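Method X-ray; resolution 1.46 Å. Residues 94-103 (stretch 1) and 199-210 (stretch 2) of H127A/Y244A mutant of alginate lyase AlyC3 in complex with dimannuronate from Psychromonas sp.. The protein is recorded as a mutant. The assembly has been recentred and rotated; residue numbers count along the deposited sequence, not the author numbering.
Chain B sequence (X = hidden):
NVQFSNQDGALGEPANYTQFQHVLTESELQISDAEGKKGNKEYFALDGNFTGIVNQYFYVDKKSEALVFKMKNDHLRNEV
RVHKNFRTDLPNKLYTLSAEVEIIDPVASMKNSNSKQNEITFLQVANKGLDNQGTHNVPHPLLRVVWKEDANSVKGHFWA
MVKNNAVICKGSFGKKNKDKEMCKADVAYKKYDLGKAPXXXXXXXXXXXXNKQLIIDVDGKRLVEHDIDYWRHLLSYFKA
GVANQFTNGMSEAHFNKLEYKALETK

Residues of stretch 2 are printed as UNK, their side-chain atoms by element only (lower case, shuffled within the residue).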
ATOM      1  N   LEU B  94      13.152  13.499   7.454  1.00 16.39           N
ATOM      2  CA  LEU B  94      14.041  13.348   6.312  1.00 15.62           C
ATOM      3  C   LEU B  94      15.210  12.475   6.741  1.00 17.37           C
ATOM      4  O   LEU B  94      15.772  12.678   7.823  1.00 19.68           O
ATOM      5  CB  LEU B  94      14.572  14.709   5.836  1.00 18.17           C
ATOM      6  CG  LEU B  94      13.535  15.778   5.496  1.00 23.20           C
ATOM      7  CD1 LEU B  94      14.213  17.068   5.054  1.00 30.84           C
ATOM      8  CD2 LEU B  94      12.595  15.276   4.423  1.00 25.45           C
ATOM      9  N   TYR B  95      15.571  11.508   5.905  1.00 14.94           N
ATOM     10  CA  TYR B  95      16.575  10.504   6.230  1.00 13.49           C
ATOM     11  C   TYR B  95      17.647  10.521   5.156  1.00 12.89           C
ATOM     12  O   TYR B  95      17.323  10.443   3.965  1.00 14.23           O
ATOM     13  CB  TYR B  95      15.925   9.118   6.340  1.00 14.22           C
ATOM     14  CG  TYR B  95      14.838   9.143   7.389  1.00 15.52           C
ATOM     15  CD1 TYR B  95      13.537   9.482   7.062  1.00 13.96           C
ATOM     16  CD2 TYR B  95      15.136   8.903   8.727  1.00 14.23           C
ATOM     17  CE1 TYR B  95      12.550   9.556   8.025  1.00 12.77           C
ATOM     18  CE2 TYR B  95      14.154   8.973   9.698  1.00 15.09           C
ATOM     19  CZ  TYR B  95      12.862   9.303   9.336  1.00 13.94           C
ATOM     20  OH  TYR B  95      11.855   9.367  10.286  1.00 16.23           O
ATOM     21  N   THR B  96      18.908  10.653   5.565  1.00 14.81           N
ATOM     22  CA  THR B  96      19.998  10.871   4.622  1.00 15.48           C
ATOM     23  C   THR B  96      21.099   9.840   4.804  1.00 16.28           C
ATOM     24  O   THR B  96      21.558   9.594   5.920  1.00 17.55           O
ATOM     25  CB  THR B  96      20.589  12.283   4.739  1.00 17.95           C
ATOM     26  OG1 THR B  96      19.565  13.251   4.477  1.00 22.07           O
ATOM     27  CG2 THR B  96      21.716  12.464   3.721  1.00 22.17           C
ATOM     28  N   LEU B  97      21.524   9.245   3.698  1.00 13.74           N
ATOM     29  CA  LEU B  97      22.673   8.362   3.653  1.00 14.28           C
ATOM     30  C   LEU B  97      23.710   9.064   2.791  1.00 13.70           C
ATOM     31  O   LEU B  97      23.424   9.440   1.650  1.00 14.17           O
ATOM     32  CB  LEU B  97      22.293   7.019   3.030  1.00 15.59           C
ATOM     33  CG  LEU B  97      23.365   5.939   3.102  1.00 16.25           C
ATOM     34  CD1 LEU B  97      23.468   5.422   4.556  1.00 17.06           C
ATOM     35  CD2 LEU B  97      23.055   4.809   2.104  1.00 18.43           C
ATOM     36  N   SER B  98      24.881   9.252   3.345  1.00 14.47           N
ATOM     37  CA  SER B  98      25.965   9.913   2.653  1.00 15.41           C
ATOM     38  C   SER B  98      27.154   9.010   2.541  1.00 15.20           C
ATOM     39  O   SER B  98      27.594   8.486   3.504  1.00 16.93           O
ATOM     40  CB  SER B  98      26.388  11.172   3.396  1.00 20.48           C
ATOM     41  OG  SER B  98      25.340  12.046   3.582  1.00 25.73           O
ATOM     42  N   ALA B  99      27.671   8.884   1.333  1.00 16.34           N
ATOM     43  CA  ALA B  99      28.802   8.059   1.093  1.00 14.92           C
ATOM     44  C   ALA B  99      29.791   8.651   0.100  1.00 17.11           C
ATOM     45  O   ALA B  99      29.457   9.470  -0.658  1.00 18.06           O
ATOM     46  CB  ALA B  99      28.321   6.721   0.565  1.00 16.85           C
ATOM     47  N   GLU B 100      31.023   8.181   0.181  1.00 16.34           N
ATOM     48  CA  GLU B 100      32.061   8.477  -0.801  1.00 16.41           C
ATOM     49  C   GLU B 100      32.587   7.100  -1.154  1.00 16.81           C
ATOM     50  O   GLU B 100      33.047   6.413  -0.328  1.00 20.01           O
ATOM     51  CB  GLU B 100      33.141   9.400  -0.319  1.00 17.80           C
ATOM     52  CG  GLU B 100      32.639  10.786  -0.080  1.00 20.92           C
ATOM     53  CD  GLU B 100      33.660  11.715   0.527  1.00 44.07           C
ATOM     54  OE1 GLU B 100      34.757  11.238   0.826  1.00 36.26           O
ATOM     55  OE2 GLU B 100      33.322  12.882   0.686  1.00 30.65           O
ATOM     56  N   VAL B 101      32.452   6.701  -2.400  1.00 16.61           N
ATOM     57  CA  VAL B 101      32.762   5.382  -2.844  1.00 17.41           C
ATOM     58  C   VAL B 101      33.612   5.277  -4.099  1.00 17.13           C
ATOM     59  O   VAL B 101      33.490   6.055  -4.988  1.00 17.65           O
ATOM     60  CB  VAL B 101      31.432   4.691  -3.231  1.00 20.09           C
ATOM     61  CG1 VAL B 101      31.634   3.223  -3.495  1.00 26.38           C
ATOM     62  CG2 VAL B 101      30.383   4.895  -2.178  1.00 22.39           C
ATOM     63  N   GLU B 102      34.444   4.253  -4.117  1.00 18.53           N
ATOM     64  CA  GLU B 102      35.241   3.860  -5.252  1.00 18.09           C
ATOM     65  C   GLU B 102      35.044   2.370  -5.493  1.00 17.52           C
ATOM     66  O   GLU B 102      35.228   1.596  -4.632  1.00 19.71           O
ATOM     67  CB  GLU B 102      36.721   4.137  -5.028  1.00 21.40           C
ATOM     68  CG  GLU B 102      37.582   3.795  -6.228  1.00 23.50           C
ATOM     69  CD  GLU B 102      39.047   4.113  -6.017  1.00 31.08           C
ATOM     70  OE1 GLU B 102      39.399   4.678  -5.002  1.00 33.94           O
ATOM     71  OE2 GLU B 102      39.821   3.766  -6.885  1.00 49.22           O
ATOM     72  N   ILE B 103      34.654   2.003  -6.689  1.00 17.24           N
ATOM     73  CA  ILE B 103      34.521   0.602  -7.066  1.00 17.92           C
ATOM     74  C   ILE B 103      35.840   0.162  -7.689  1.00 21.57           C
ATOM     75  O   ILE B 103      36.348   0.809  -8.617  1.00 22.66           O
ATOM     76  CB  ILE B 103      33.350   0.405  -8.047  1.00 19.37           C
ATOM     77  CG1 ILE B 103      32.064   1.027  -7.482  1.00 20.56           C
ATOM     78  CG2 ILE B 103      33.152  -1.078  -8.353  1.00 21.78           C
ATOM     79  CD1 ILE B 103      31.573   0.378  -6.204  1.00 22.33           C
ATOM     80  N   UNK B 199      38.399   6.686 -12.462  1.00 51.79           N
ATOM     81  CA  UNK B 199      39.401   5.721 -12.061  1.00 47.24           C
ATOM     82  C   UNK B 199      40.195   6.294 -10.940  1.00 24.86           C
ATOM     83  O   UNK B 199      40.504   7.447 -10.934  1.00 31.68           O
ATOM     84  c   UNK B 199      40.335   5.369 -13.199  1.00 54.52           C
ATOM     85  c   UNK B 199      40.498   7.818 -13.754  1.00 64.49           C
ATOM     86  c   UNK B 199      41.007   6.431 -14.057  1.00 93.10           C
ATOM     87  c   UNK B 199      42.529   6.360 -13.973  1.00 69.56           C
ATOM     88  N   UNK B 200      40.476   5.448  -9.991  1.00 30.56           N
ATOM     89  CA  UNK B 200      41.259   5.784  -8.845  1.00 33.01           C
ATOM     90  C   UNK B 200      40.785   7.022  -8.145  1.00 32.04           C
ATOM     91  O   UNK B 200      41.551   7.802  -7.700  1.00 29.63           O
ATOM     92  c   UNK B 200      43.197   4.751 -10.108  1.00 46.24           C
ATOM     93  o   UNK B 200      43.521   4.935 -11.263  1.00 61.50           O
ATOM     94  n   UNK B 200      43.233   3.573  -9.559  1.00 47.34           N
ATOM     95  c   UNK B 200      42.748   5.894  -9.243  1.00 33.73           C
ATOM     96  N   UNK B 201      39.480   7.155  -8.009  1.00 23.94           N
ATOM     97  CA  UNK B 201      38.924   8.332  -7.364  1.00 22.71           C
ATOM     98  C   UNK B 201      37.585   7.953  -6.749  1.00 22.60           C
ATOM     99  O   UNK B 201      36.833   7.170  -7.338  1.00 22.94           O
ATOM    100  c   UNK B 201      37.703  11.641  -8.975  1.00 35.72           C
ATOM    101  c   UNK B 201      38.194  10.745  -7.848  1.00 25.39           C
ATOM    102  c   UNK B 201      37.177  12.962  -8.442  1.00 43.33           C
ATOM    103  c   UNK B 201      38.702   9.437  -8.401  1.00 28.77           C
ATOM    104  n   UNK B 201      36.619  13.811  -9.529  1.00 80.98           N
ATOM    105  N   UNK B 202      37.314   8.489  -5.561  1.00 22.15           N
ATOM    106  CA  UNK B 202      36.025   8.308  -4.911  1.00 20.13           C
ATOM    107  C   UNK B 202      35.003   9.279  -5.483  1.00 22.52           C
ATOM    108  O   UNK B 202      35.338  10.366  -5.961  1.00 23.74           O
ATOM    109  c   UNK B 202      36.153   8.550  -3.405  1.00 24.22           C
ATOM    110  N   UNK B 203      33.740   8.867  -5.438  1.00 17.19           N
ATOM    111  CA  UNK B 203      32.617   9.691  -5.859  1.00 17.85           C
ATOM    112  C   UNK B 203      31.667   9.816  -4.675  1.00 16.83           C
ATOM    113  O   UNK B 203      31.367   8.818  -4.006  1.00 17.35           O
ATOM    114  c   UNK B 203      31.898   9.037  -7.041  1.00 16.69           C
ATOM    115  o   UNK B 203      32.806   8.946  -8.154  1.00 18.87           O
ATOM    116  c   UNK B 203      30.683   9.849  -7.468  1.00 17.74           C
ATOM    117  N   UNK B 204      31.195  11.031  -4.425  1.00 16.77           N
ATOM    118  CA  UNK B 204      30.297  11.296  -3.306  1.00 16.47           C
ATOM    119  C   UNK B 204      28.850  11.105  -3.734  1.00 17.68           C
ATOM    120  O   UNK B 204      28.422  11.617  -4.777  1.00 17.00           O
ATOM    121  c   UNK B 204      30.486  12.726  -2.798  1.00 17.48           C
ATOM    122  N   UNK B 205      28.085  10.397  -2.908  1.00 17.21           N
ATOM    123  CA  UNK B 205      26.651  10.232  -3.106  1.00 14.57           C
ATOM    124  C   UNK B 205      25.924  10.634  -1.833  1.00 13.91           C
ATOM    125  O   UNK B 205      26.280  10.169  -0.744  1.00 17.13           O
ATOM    126  c   UNK B 205      28.173   7.274  -6.964  1.00 16.04           C
ATOM    127  c   UNK B 205      26.283   8.319  -5.895  1.00 16.30           C
ATOM    128  c   UNK B 205      28.823   7.200  -5.754  1.00 15.64           C
ATOM    129  c   UNK B 205      26.301   8.772  -3.418  1.00 17.20           C
ATOM    130  c   UNK B 205      26.941   8.250  -4.669  1.00 14.82           C
ATOM    131  c   UNK B 205      26.902   7.837  -7.040  1.00 18.17           C
ATOM    132  c   UNK B 205      28.207   7.685  -4.618  1.00 15.40           C
ATOM    133  N   UNK B 206      24.903  11.477  -1.963  1.00 14.58           N
ATOM    134  CA  UNK B 206      24.046  11.840  -0.838  1.00 15.62           C
ATOM    135  C   UNK B 206      22.611  11.543  -1.232  1.00 15.18           C
ATOM    136  O   UNK B 206      22.107  12.104  -2.213  1.00 17.06           O
ATOM    137  o   UNK B 206      26.154  13.089   0.898  1.00 27.90           O
ATOM    138  c   UNK B 206      25.642  13.662  -0.083  1.00 31.77           C
ATOM    139  c   UNK B 206      24.212  13.313  -0.452  1.00 18.67           C
ATOM    140  o   UNK B 206      26.247  14.514  -0.768  1.00 35.70           O
ATOM    141  N   UNK B 207      21.970  10.646  -0.489  1.00 15.01           N
ATOM    142  CA  UNK B 207      20.613  10.196  -0.769  1.00 13.73           C
ATOM    143  C   UNK B 207      19.726  10.675   0.365  1.00 14.09           C
ATOM    144  O   UNK B 207      19.943  10.303   1.526  1.00 16.08           O
ATOM    145  c   UNK B 207      21.486   8.141  -1.956  1.00 18.11           C
ATOM    146  c   UNK B 207      21.675   6.643  -1.914  1.00 16.35           C
ATOM    147  c   UNK B 207      19.074   8.241  -1.115  1.00 14.89           C
ATOM    148  c   UNK B 207      20.536   8.667  -0.878  1.00 13.60           C
ATOM    149  N   UNK B 208      18.714  11.479   0.046  1.00 14.16           N
ATOM    150  CA  UNK B 208      17.756  11.934   1.047  1.00 13.47           C
ATOM    151  C   UNK B 208      16.366  11.427   0.687  1.00 12.94           C
ATOM    152  O   UNK B 208      15.882  11.659  -0.426  1.00 14.08           O
ATOM    153  o   UNK B 208      19.051  13.913   1.489  1.00 20.26           O
ATOM    154  c   UNK B 208      17.733  13.458   1.170  1.00 15.21           C
ATOM    155  c   UNK B 208      16.772  13.893   2.296  1.00 17.84           C
ATOM    156  N   UNK B 209      15.718  10.762   1.638  1.00 13.79           N
ATOM    157  CA  UNK B 209      14.378  10.224   1.461  1.00 13.07           C
ATOM    158  C   UNK B 209      13.473  10.865   2.503  1.00 14.02           C
ATOM    159  O   UNK B 209      13.822  10.920   3.685  1.00 15.26           O
ATOM    160  c   UNK B 209      14.383   8.693   1.622  1.00 14.71           C
ATOM    161  c   UNK B 209      15.501   8.065   0.786  1.00 17.21           C
ATOM    162  c   UNK B 209      13.027   8.113   1.239  1.00 16.18           C
ATOM    163  N   UNK B 210      12.308  11.306   2.082  1.00 13.29           N
ATOM    164  CA  UNK B 210      11.370  11.963   2.976  1.00 14.74           C
ATOM    165  C   UNK B 210      10.603  13.028   2.222  1.00 14.02           C
ATOM    166  O   UNK B 210      10.945  13.407   1.103  1.00 13.94           O
TER
HETATM  167  O   HOH W   1      28.695  12.091   0.436  1.00 23.72           O
HETATM  168  O   HOH W   2      34.301   6.590  -7.633  1.00 19.66           O

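Position 199 carries four carbons, forked at the second, and touches nothing on stretch 1: Leu 199. At position 200 two carbons end in one oxygen and one nitrogen, an amide, and the CB points away; Glu 102 reaches the backbone instead, its OE2 3.2 Å from the CA of this residue, Asn 200. Position 201 has four carbons in a row ending in nitrogen, fully extended, its CB pointing away from stretch 1, which is Lys 201. Position 202 has a single carbon, the CB, 4.4 Å from the CB of Glu 100, so Ala 202.

The strand starts at 203, where one carbon carries an oxygen and a carbon. That oxygen donates to water 2, which in turn donates to the O of Val 101 and the O of Lys 201; the residue is Thr 203. Position 204 again has one carbon, its CB 4.0 Å from the CG of Glu 100: Ala 204. Position 205 shows one carbon and then a six-carbon ring without a hydroxyl, lying obliquely to Val 101. This is Phe 205, with CD1 4.3 Å from Val 101 CG2.

At 206 two carbons end in two oxygens, a carboxylate, which identifies Asp 206; Ser 98 OG donates to its OD1 at 3.0 Å. Position 207 has four carbons forked at the first, one arm two carbons long, on the same face as Leu 97: Ile 207. At 208 one carbon carries an oxygen and a carbon, the oxygen facing the hydroxyl of Thr 96. This is Thr 208, and the two OG1 atoms, of Thr 96 and Thr 208, hydrogen bond at 3.1 Å. Position 209 has three carbons forked at the first, on the face with Tyr 95, hence Val 209. Position 210 has no side chain; an ideal CB would lie 2.8 Å from the CD2 of Leu 94, and the backbone angles by themselves call for glycine, Gly 210.

The contact is an antiparallel pairing governed by alternation. Four hydrogen-bonded pairs, Tyr 95 with Val 209 through Val 101 with Thr 203, each close a two-bond ring; in one, Ala 99 N to Phe 205 O and Phe 205 N to Ala 99 O both measure 2.8 Å. Their side chains share a buried face, mostly apolar. The intervening pairs turn to the partly exposed face, where polar matches cross the strands: threonine to threonine, serine to aspartate. There the CA atoms lie closer together than in the hydrogen-bonded pairs, and CA-H...O contacts such as Thr 96 CA to Ile 207 O, 3.1 Å, supplement the ladder. The backbone bonds hold the strands together, while the matched side chains, Thr 96 with Thr 208 and Ser 98 with Asp 206, fit this register and distinguish the two faces.

Stretch 2 199-210: LNKATAFDITVG
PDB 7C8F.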